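Local coordinates for protein acetyltransferase (Bacillus cereus, PDB 1Y9W) that probably transfers an acyl group, most likely acetyl from acetyl-CoA, to an acceptor not yet identified, as a member of the GNAT acetyltransferase family, at residues A[27-32]-A[59-64]; A[83-88]-A[114-119]; A[108-113]-A[132-137]. All coordinates share one frame; numbering follows the deposited sequence.

Contact 1. Residues A[27-32]-A[59-64]; sequences SILTDE and MYFYHL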
# COMPACT_ATOMS: atom_id res chain seq x y z
N SER A 27 14.70 11.39 8.12
CA SER A 27 15.99 11.75 8.69
C SER A 27 17.19 11.20 7.94
O SER A 27 18.31 11.71 8.08
CB SER A 27 16.07 11.31 10.15
OG SER A 27 16.15 9.90 10.26
N ILE A 28 16.99 10.16 7.14
CA ILE A 28 18.11 9.60 6.39
C ILE A 28 18.01 9.80 4.88
O ILE A 28 18.76 9.19 4.12
CB ILE A 28 18.31 8.10 6.73
CG1 ILE A 28 17.10 7.29 6.26
CG2 ILE A 28 18.50 7.93 8.24
CD1 ILE A 28 17.23 5.80 6.57
N LEU A 29 17.07 10.64 4.45
CA LEU A 29 16.89 10.91 3.03
C LEU A 29 17.13 12.39 2.74
O LEU A 29 16.92 13.24 3.60
CB LEU A 29 15.47 10.54 2.57
CG LEU A 29 15.12 9.06 2.57
CD1 LEU A 29 13.68 8.87 2.13
CD2 LEU A 29 16.07 8.31 1.65
N THR A 30 17.56 12.68 1.52
CA THR A 30 17.82 14.05 1.12
C THR A 30 16.55 14.75 0.65
O THR A 30 15.57 14.10 0.28
CB THR A 30 18.89 14.11 -0.00
OG1 THR A 30 18.45 13.33 -1.12
CG2 THR A 30 20.22 13.56 0.52
N ASP A 31 16.57 16.08 0.67
CA ASP A 31 15.41 16.87 0.28
C ASP A 31 15.04 16.66 -1.17
O ASP A 31 13.90 16.87 -1.58
CB ASP A 31 15.67 18.35 0.55
CG ASP A 31 16.22 18.60 1.94
OD1 ASP A 31 15.82 17.88 2.88
OD2 ASP A 31 17.04 19.53 2.10
N GLU A 32 16.02 16.24 -1.95
CA GLU A 32 15.83 16.00 -3.37
C GLU A 32 14.65 15.05 -3.66
O GLU A 32 13.97 15.20 -4.67
CB GLU A 32 17.12 15.43 -3.95
CG GLU A 32 17.02 14.96 -5.38
CD GLU A 32 18.17 14.05 -5.75
OE1 GLU A 32 18.37 13.03 -5.05
OE2 GLU A 32 18.88 14.35 -6.74
N MET A 59 0.79 11.15 -4.19
CA MET A 59 2.14 11.41 -4.64
C MET A 59 3.11 11.68 -3.49
O MET A 59 2.74 12.26 -2.46
CB MET A 59 2.16 12.62 -5.59
CG MET A 59 1.40 12.43 -6.89
SD MET A 59 1.52 13.89 -7.95
CE MET A 59 0.22 14.86 -7.21
N TYR A 60 4.35 11.26 -3.68
CA TYR A 60 5.43 11.48 -2.71
C TYR A 60 6.68 10.80 -3.26
O TYR A 60 6.57 9.92 -4.11
CB TYR A 60 5.07 10.94 -1.33
CG TYR A 60 4.81 9.45 -1.23
CD1 TYR A 60 3.52 8.94 -1.32
CD2 TYR A 60 5.86 8.56 -1.01
CE1 TYR A 60 3.28 7.58 -1.16
CE2 TYR A 60 5.63 7.20 -0.85
CZ TYR A 60 4.34 6.72 -0.93
OH TYR A 60 4.13 5.38 -0.75
N PHE A 61 7.86 11.21 -2.80
CA PHE A 61 9.11 10.63 -3.31
C PHE A 61 9.15 10.84 -4.81
O PHE A 61 9.89 10.16 -5.53
CB PHE A 61 9.17 9.13 -3.01
CG PHE A 61 9.53 8.81 -1.60
CD1 PHE A 61 9.93 9.81 -0.73
CD2 PHE A 61 9.50 7.50 -1.16
CE1 PHE A 61 10.32 9.51 0.57
CE2 PHE A 61 9.89 7.18 0.14
CZ PHE A 61 10.30 8.19 1.01
N TYR A 62 8.34 11.79 -5.27
CA TYR A 62 8.22 12.11 -6.68
C TYR A 62 7.75 10.95 -7.54
O TYR A 62 8.35 10.62 -8.57
CB TYR A 62 9.52 12.70 -7.21
CG TYR A 62 9.72 14.12 -6.72
CD1 TYR A 62 8.82 15.13 -7.08
CD2 TYR A 62 10.75 14.44 -5.84
CE1 TYR A 62 8.95 16.42 -6.57
CE2 TYR A 62 10.89 15.73 -5.33
CZ TYR A 62 9.98 16.72 -5.69
OH TYR A 62 10.12 17.99 -5.19
N HIS A 63 6.66 10.33 -7.10
CA HIS A 63 6.04 9.24 -7.85
C HIS A 63 4.56 9.27 -7.55
O HIS A 63 4.12 9.79 -6.52
CB HIS A 63 6.63 7.88 -7.43
CG HIS A 63 5.87 7.20 -6.34
ND1 HIS A 63 5.23 5.99 -6.52
CD2 HIS A 63 5.64 7.55 -5.05
CE1 HIS A 63 4.64 5.63 -5.40
NE2 HIS A 63 4.88 6.56 -4.49
N LEU A 64 3.78 8.70 -8.46
CA LEU A 64 2.34 8.61 -8.30
C LEU A 64 1.92 7.16 -8.09
O LEU A 64 2.27 6.28 -8.88
CB LEU A 64 1.62 9.16 -9.53
CG LEU A 64 0.12 8.81 -9.56
CD1 LEU A 64 -0.59 9.50 -8.41
CD2 LEU A 64 -0.49 9.21 -10.89
O HOH W 1 12.34 18.90 -2.72

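Contact 2. Residues A[83-88]-A[114-119]; sequences QLLHEI and KKHGYR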
# COMPACT_ATOMS: atom_id res chain seq x y z
N GLN A 83 -9.15 7.39 -20.39
CA GLN A 83 -9.13 8.85 -20.33
C GLN A 83 -8.63 9.35 -18.97
O GLN A 83 -7.81 10.28 -18.89
CB GLN A 83 -10.56 9.35 -20.57
CG GLN A 83 -10.69 10.62 -21.37
CD GLN A 83 -12.15 11.04 -21.50
OE1 GLN A 83 -13.01 10.25 -21.91
NE2 GLN A 83 -12.44 12.29 -21.16
N LEU A 84 -9.14 8.74 -17.90
CA LEU A 84 -8.76 9.11 -16.55
C LEU A 84 -7.30 8.76 -16.26
O LEU A 84 -6.58 9.52 -15.61
CB LEU A 84 -9.67 8.40 -15.55
CG LEU A 84 -11.09 8.95 -15.53
CD1 LEU A 84 -12.06 7.93 -14.92
CD2 LEU A 84 -11.08 10.25 -14.76
N LEU A 85 -6.88 7.60 -16.73
CA LEU A 85 -5.52 7.15 -16.51
C LEU A 85 -4.56 8.10 -17.22
O LEU A 85 -3.62 8.59 -16.62
CB LEU A 85 -5.34 5.73 -17.05
CG LEU A 85 -4.01 5.05 -16.76
CD1 LEU A 85 -3.79 4.96 -15.26
CD2 LEU A 85 -4.02 3.66 -17.38
N HIS A 86 -4.82 8.35 -18.50
CA HIS A 86 -3.97 9.24 -19.26
C HIS A 86 -3.90 10.62 -18.60
O HIS A 86 -2.84 11.22 -18.47
CB HIS A 86 -4.51 9.39 -20.68
CG HIS A 86 -3.79 10.43 -21.49
ND1 HIS A 86 -2.49 10.26 -21.92
CD2 HIS A 86 -4.17 11.66 -21.90
CE1 HIS A 86 -2.10 11.35 -22.56
NE2 HIS A 86 -3.10 12.22 -22.56
N GLU A 87 -5.06 11.09 -18.16
CA GLU A 87 -5.16 12.39 -17.52
C GLU A 87 -4.42 12.50 -16.20
O GLU A 87 -3.78 13.51 -15.91
CB GLU A 87 -6.63 12.74 -17.29
CG GLU A 87 -6.84 14.22 -17.03
CD GLU A 87 -7.44 14.94 -18.23
OE1 GLU A 87 -6.96 14.70 -19.36
OE2 GLU A 87 -8.38 15.74 -18.03
N ILE A 88 -4.50 11.47 -15.37
CA ILE A 88 -3.82 11.58 -14.10
C ILE A 88 -2.31 11.39 -14.27
O ILE A 88 -1.54 11.90 -13.46
CB ILE A 88 -4.39 10.62 -13.04
CG1 ILE A 88 -4.05 11.16 -11.64
CG2 ILE A 88 -3.87 9.22 -13.27
CD1 ILE A 88 -4.69 10.41 -10.48
N LYS A 114 -1.76 -3.31 -18.49
CA LYS A 114 -0.74 -3.92 -19.32
C LYS A 114 -0.86 -3.29 -20.71
O LYS A 114 0.13 -2.96 -21.35
CB LYS A 114 -1.01 -5.44 -19.39
CG LYS A 114 0.14 -6.30 -19.88
CD LYS A 114 0.32 -6.20 -21.38
CE LYS A 114 1.39 -7.15 -21.88
NZ LYS A 114 1.53 -7.06 -23.37
N LYS A 115 -2.11 -3.11 -21.14
CA LYS A 115 -2.43 -2.52 -22.43
C LYS A 115 -2.07 -1.03 -22.46
O LYS A 115 -1.94 -0.44 -23.52
CB LYS A 115 -3.92 -2.72 -22.71
CG LYS A 115 -4.44 -2.07 -23.96
CD LYS A 115 -5.96 -2.11 -24.00
CE LYS A 115 -6.50 -1.43 -25.27
NZ LYS A 115 -6.23 0.04 -25.33
N HIS A 116 -1.91 -0.43 -21.29
CA HIS A 116 -1.58 0.98 -21.22
C HIS A 116 -0.13 1.29 -20.89
O HIS A 116 0.15 2.33 -20.28
CB HIS A 116 -2.50 1.69 -20.23
CG HIS A 116 -3.86 1.97 -20.78
ND1 HIS A 116 -4.80 0.98 -20.97
CD2 HIS A 116 -4.41 3.11 -21.25
CE1 HIS A 116 -5.88 1.51 -21.54
NE2 HIS A 116 -5.66 2.80 -21.72
N GLY A 117 0.78 0.41 -21.28
CA GLY A 117 2.19 0.67 -21.04
C GLY A 117 2.76 0.38 -19.66
O GLY A 117 3.89 0.80 -19.37
N TYR A 118 2.01 -0.31 -18.82
CA TYR A 118 2.49 -0.65 -17.49
C TYR A 118 3.17 -2.01 -17.55
O TYR A 118 2.69 -2.93 -18.21
CB TYR A 118 1.34 -0.66 -16.49
CG TYR A 118 0.94 0.73 -16.05
CD1 TYR A 118 1.56 1.35 -14.97
CD2 TYR A 118 -0.02 1.45 -16.76
CE1 TYR A 118 1.23 2.66 -14.59
CE2 TYR A 118 -0.35 2.76 -16.39
CZ TYR A 118 0.28 3.35 -15.31
OH TYR A 118 -0.05 4.64 -14.96
N ARG A 119 4.31 -2.12 -16.88
CA ARG A 119 5.06 -3.36 -16.85
C ARG A 119 4.84 -4.04 -15.51
O ARG A 119 5.02 -3.43 -14.46
CB ARG A 119 6.56 -3.07 -17.06
CG ARG A 119 7.45 -4.31 -17.05
CD ARG A 119 8.91 -3.94 -17.16
NE ARG A 119 9.42 -3.28 -15.96
CZ ARG A 119 9.88 -3.93 -14.89
NH1 ARG A 119 9.90 -5.25 -14.87
NH2 ARG A 119 10.30 -3.25 -13.83

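Contact 3. Residues A[108-113]-A[132-137]; sequences QAPEFY and SQHFFE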
# COMPACT_ATOMS: atom_id res chain seq x y z
N GLN A 108 -9.58 -7.60 -11.25
CA GLN A 108 -9.68 -6.16 -11.46
C GLN A 108 -9.09 -5.72 -12.80
O GLN A 108 -8.54 -4.62 -12.91
CB GLN A 108 -8.95 -5.41 -10.35
CG GLN A 108 -9.41 -5.71 -8.95
CD GLN A 108 -8.70 -4.85 -7.93
OE1 GLN A 108 -7.47 -4.72 -7.96
NE2 GLN A 108 -9.46 -4.25 -7.02
N ALA A 109 -9.17 -6.58 -13.80
CA ALA A 109 -8.65 -6.26 -15.13
C ALA A 109 -7.21 -5.74 -15.24
O ALA A 109 -6.97 -4.61 -15.67
CB ALA A 109 -9.60 -5.26 -15.80
N PRO A 110 -6.21 -6.57 -14.85
CA PRO A 110 -4.81 -6.13 -14.94
C PRO A 110 -4.32 -5.94 -16.38
O PRO A 110 -3.34 -5.22 -16.62
CB PRO A 110 -4.06 -7.23 -14.20
CG PRO A 110 -4.94 -8.43 -14.37
CD PRO A 110 -6.32 -7.86 -14.15
N GLU A 111 -4.99 -6.56 -17.34
CA GLU A 111 -4.60 -6.41 -18.74
C GLU A 111 -4.94 -4.99 -19.21
O GLU A 111 -4.44 -4.54 -20.23
CB GLU A 111 -5.29 -7.46 -19.63
CG GLU A 111 -6.82 -7.40 -19.70
CD GLU A 111 -7.49 -7.68 -18.37
OE1 GLU A 111 -7.09 -8.62 -17.66
OE2 GLU A 111 -8.45 -6.95 -18.03
N PHE A 112 -5.78 -4.30 -18.46
CA PHE A 112 -6.12 -2.93 -18.81
C PHE A 112 -4.84 -2.11 -18.70
O PHE A 112 -4.49 -1.36 -19.61
CB PHE A 112 -7.16 -2.37 -17.84
CG PHE A 112 -7.39 -0.90 -17.98
CD1 PHE A 112 -8.20 -0.40 -18.99
CD2 PHE A 112 -6.79 0.00 -17.09
CE1 PHE A 112 -8.41 0.98 -19.12
CE2 PHE A 112 -6.99 1.38 -17.22
CZ PHE A 112 -7.81 1.87 -18.23
N TYR A 113 -4.15 -2.26 -17.58
CA TYR A 113 -2.91 -1.53 -17.32
C TYR A 113 -1.77 -2.01 -18.20
O TYR A 113 -0.91 -1.22 -18.61
CB TYR A 113 -2.54 -1.68 -15.85
CG TYR A 113 -3.63 -1.19 -14.94
CD1 TYR A 113 -3.88 0.18 -14.80
CD2 TYR A 113 -4.44 -2.08 -14.24
CE1 TYR A 113 -4.90 0.64 -13.98
CE2 TYR A 113 -5.47 -1.63 -13.43
CZ TYR A 113 -5.70 -0.27 -13.30
OH TYR A 113 -6.70 0.18 -12.46
N SER A 132 -5.03 -13.75 -7.89
CA SER A 132 -3.65 -13.29 -7.81
C SER A 132 -3.58 -11.76 -7.84
O SER A 132 -4.55 -11.09 -8.20
CB SER A 132 -2.80 -13.89 -8.94
OG SER A 132 -3.36 -13.62 -10.21
N GLN A 133 -2.45 -11.21 -7.43
CA GLN A 133 -2.28 -9.77 -7.39
C GLN A 133 -1.07 -9.39 -8.24
O GLN A 133 0.03 -9.91 -8.05
CB GLN A 133 -2.10 -9.32 -5.94
CG GLN A 133 -1.90 -7.83 -5.76
CD GLN A 133 -1.84 -7.40 -4.31
OE1 GLN A 133 -1.52 -8.19 -3.42
NE2 GLN A 133 -2.12 -6.13 -4.06
N HIS A 134 -1.29 -8.49 -9.19
CA HIS A 134 -0.22 -8.06 -10.07
C HIS A 134 0.24 -6.63 -9.84
O HIS A 134 -0.56 -5.70 -9.81
CB HIS A 134 -0.67 -8.25 -11.51
CG HIS A 134 -1.17 -9.63 -11.77
ND1 HIS A 134 -2.45 -10.03 -11.43
CD2 HIS A 134 -0.55 -10.74 -12.25
CE1 HIS A 134 -2.58 -11.32 -11.69
NE2 HIS A 134 -1.45 -11.77 -12.18
N PHE A 135 1.55 -6.47 -9.66
CA PHE A 135 2.16 -5.18 -9.40
C PHE A 135 2.78 -4.57 -10.65
O PHE A 135 3.66 -5.17 -11.28
CB PHE A 135 3.19 -5.34 -8.28
CG PHE A 135 2.58 -5.75 -6.97
CD1 PHE A 135 2.44 -4.83 -5.94
CD2 PHE A 135 2.06 -7.04 -6.81
CE1 PHE A 135 1.79 -5.19 -4.74
CE2 PHE A 135 1.41 -7.40 -5.62
CZ PHE A 135 1.27 -6.48 -4.59
N PHE A 136 2.29 -3.38 -10.99
CA PHE A 136 2.74 -2.68 -12.19
C PHE A 136 3.52 -1.39 -11.94
O PHE A 136 3.45 -0.79 -10.87
CB PHE A 136 1.54 -2.33 -13.08
CG PHE A 136 0.83 -3.52 -13.67
CD1 PHE A 136 -0.21 -4.15 -12.99
CD2 PHE A 136 1.21 -4.01 -14.92
CE1 PHE A 136 -0.88 -5.25 -13.55
CE2 PHE A 136 0.55 -5.11 -15.49
CZ PHE A 136 -0.49 -5.73 -14.80
N GLU A 137 4.26 -0.98 -12.96
CA GLU A 137 5.05 0.24 -12.92
C GLU A 137 5.14 0.79 -14.33
O GLU A 137 5.04 0.06 -15.32
CB GLU A 137 6.46 -0.01 -12.39
CG GLU A 137 7.38 -0.75 -13.35
CD GLU A 137 8.82 -0.29 -13.24
OE1 GLU A 137 9.29 -0.07 -12.11
OE2 GLU A 137 9.49 -0.15 -14.29

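Contact 1. Residues A[27-32]-A[59-64]
Asp31 and Tyr62 are joined through a water molecule. The water donates a hydrogen bond of 2.8 Å to Asp31 O. It also makes a weak bond of 3.4 Å with Tyr62 OH. No direct hydrogen bond links residues 27-32 to residues 59-64, so this bridge, weak on the tyrosine side, is the one polar link found between them. Next to it, Glu32 O meets the edge of the Tyr62 ring close to the ring plane. Glu32 O lies 3.2 Å from Tyr62 CE2 and 3.5 Å from Tyr62 CD2. It therefore faces ring hydrogens and not the pi cloud. With CG beside the backbone N (chi1 -74°), the ring brings its CD2-CE2 edge to Glu32 O.

The apolar half is a single pair. Leu29 reaches out with one methyl, and its CD1 stands 3.6 Å from Phe61 CZ. The two side chains cross at about a right angle, and the methyl meets the far end of the ring obliquely.

Phe61 and Tyr62 both have positive phi and psi, a left-handed two-residue turn close to type I'. They form the turn of a tight beta hairpin, closed by a bond of 3.2 Å from Tyr60 N to His63 O. The second subunit packs here too: its His131 lies on Leu29 and its Pro128 on Phe61. The contact thus brings the loop between helix 11-27 and strand 38-45 against the hairpin turn that joins the antiparallel strands 51-60 and 63-71.

Contact 2. Residues A[83-88]-A[114-119]
Leu85 projects from helix 80-94 into the angle between His116 and Tyr118. These two belong to the FYKKHGY sequence, which runs from helix 110-115 into the loop after it, a pattern familiar from motif B of the GNAT fold. Leu85 extends with CG opposite its backbone N (chi1 -173°), and this turns both methyls to the other segment. CD2 is the branch shared by both partners. Leu85 CD2 lies 3.8 Å from His116 CB and equally near His116 CG, meeting the imidazole obliquely. Leu85 CD2 is also 3.9 Å from Tyr118 CE2. Leu85 and Tyr118 run past each other in opposite directions.

The imidazole is held at both nitrogens by residues outside the two segments. His116 ND1 bonds to Phe112 O, and NE2 bonds to Ser82 OG, about one turn earlier on the helix that carries Leu85. These bonds fix the ring's rotation. Gly117, with a positive phi of 81°, turns the chain between the two aromatic residues. Beneath, Ile66 of strand 63-71 touches both Leu85 and Tyr118, so the buried cluster rests on the sheet. At the tip of the phenol, Tyr118 OH stands 3.8 Å from Leu85 CD1 and makes a weak hydrogen bond to Glu89 OE2.

Contact 3. Residues A[108-113]-A[132-137]
Pro110 and Phe136 make the close part of this contact. Pro110 CB lies 3.8 Å from Phe136 CE1 and 3.9 Å from Phe136 CZ. Its carbonyl comes nearer still, with Pro110 O at 3.4 Å from Phe136 CZ, approaching the ring obliquely. Tyr113, about one helical turn further on, lies over one face of the same ring. Tyr113 CB sits above the ring centre, 4.4 Å from Phe136 CG, which is looser than the proline side. With chi1 at -66° the phenylalanine ring swings to the helix side of the strand and reaches both. The Tyr113 ring itself leads off from Phe136 and has Phe112 CD2 over the centre of one face.

Toward the partly exposed side the packing thins. His134, two residues before Phe136 on the strand, meets the proline ring only at Pro110 CG, 4.2 Å from His134 ND1. That nitrogen makes a weak hydrogen bond to Ser104 O on the neighbouring strand. No hydrogen bond crosses between the segments, so apolar packing carries the contact.

Tyr118 also lies against both Phe136 and Tyr113 at the buried end. The arrangement, with the short helix 110-115 laid on strand 133-139 of the central sheet, is that of the C-terminal half of the GNAT fold.

Contact 1 closes along the chain before the other two open, while the segments of contacts 2 and 3 alternate. Contacts 2 and 3 have centres about 11 Å apart and share helix 110-115. A probable hydrogen bond from Tyr118 N to Tyr113 O, 3.1 Å, joins them. Together they place helix 110-115 and the loop after it between helix 80-94 and strand 133-139. Contact 1 lies about 23 Å from contact 2, centre to centre, yet meets it where Leu64 packs on Ile88. Contacts 1 and 3, about 25 Å apart between centres, reach the same mixed sheet on opposite sides of the chain's centre. Residues of all three segment pairs also meet the second subunit.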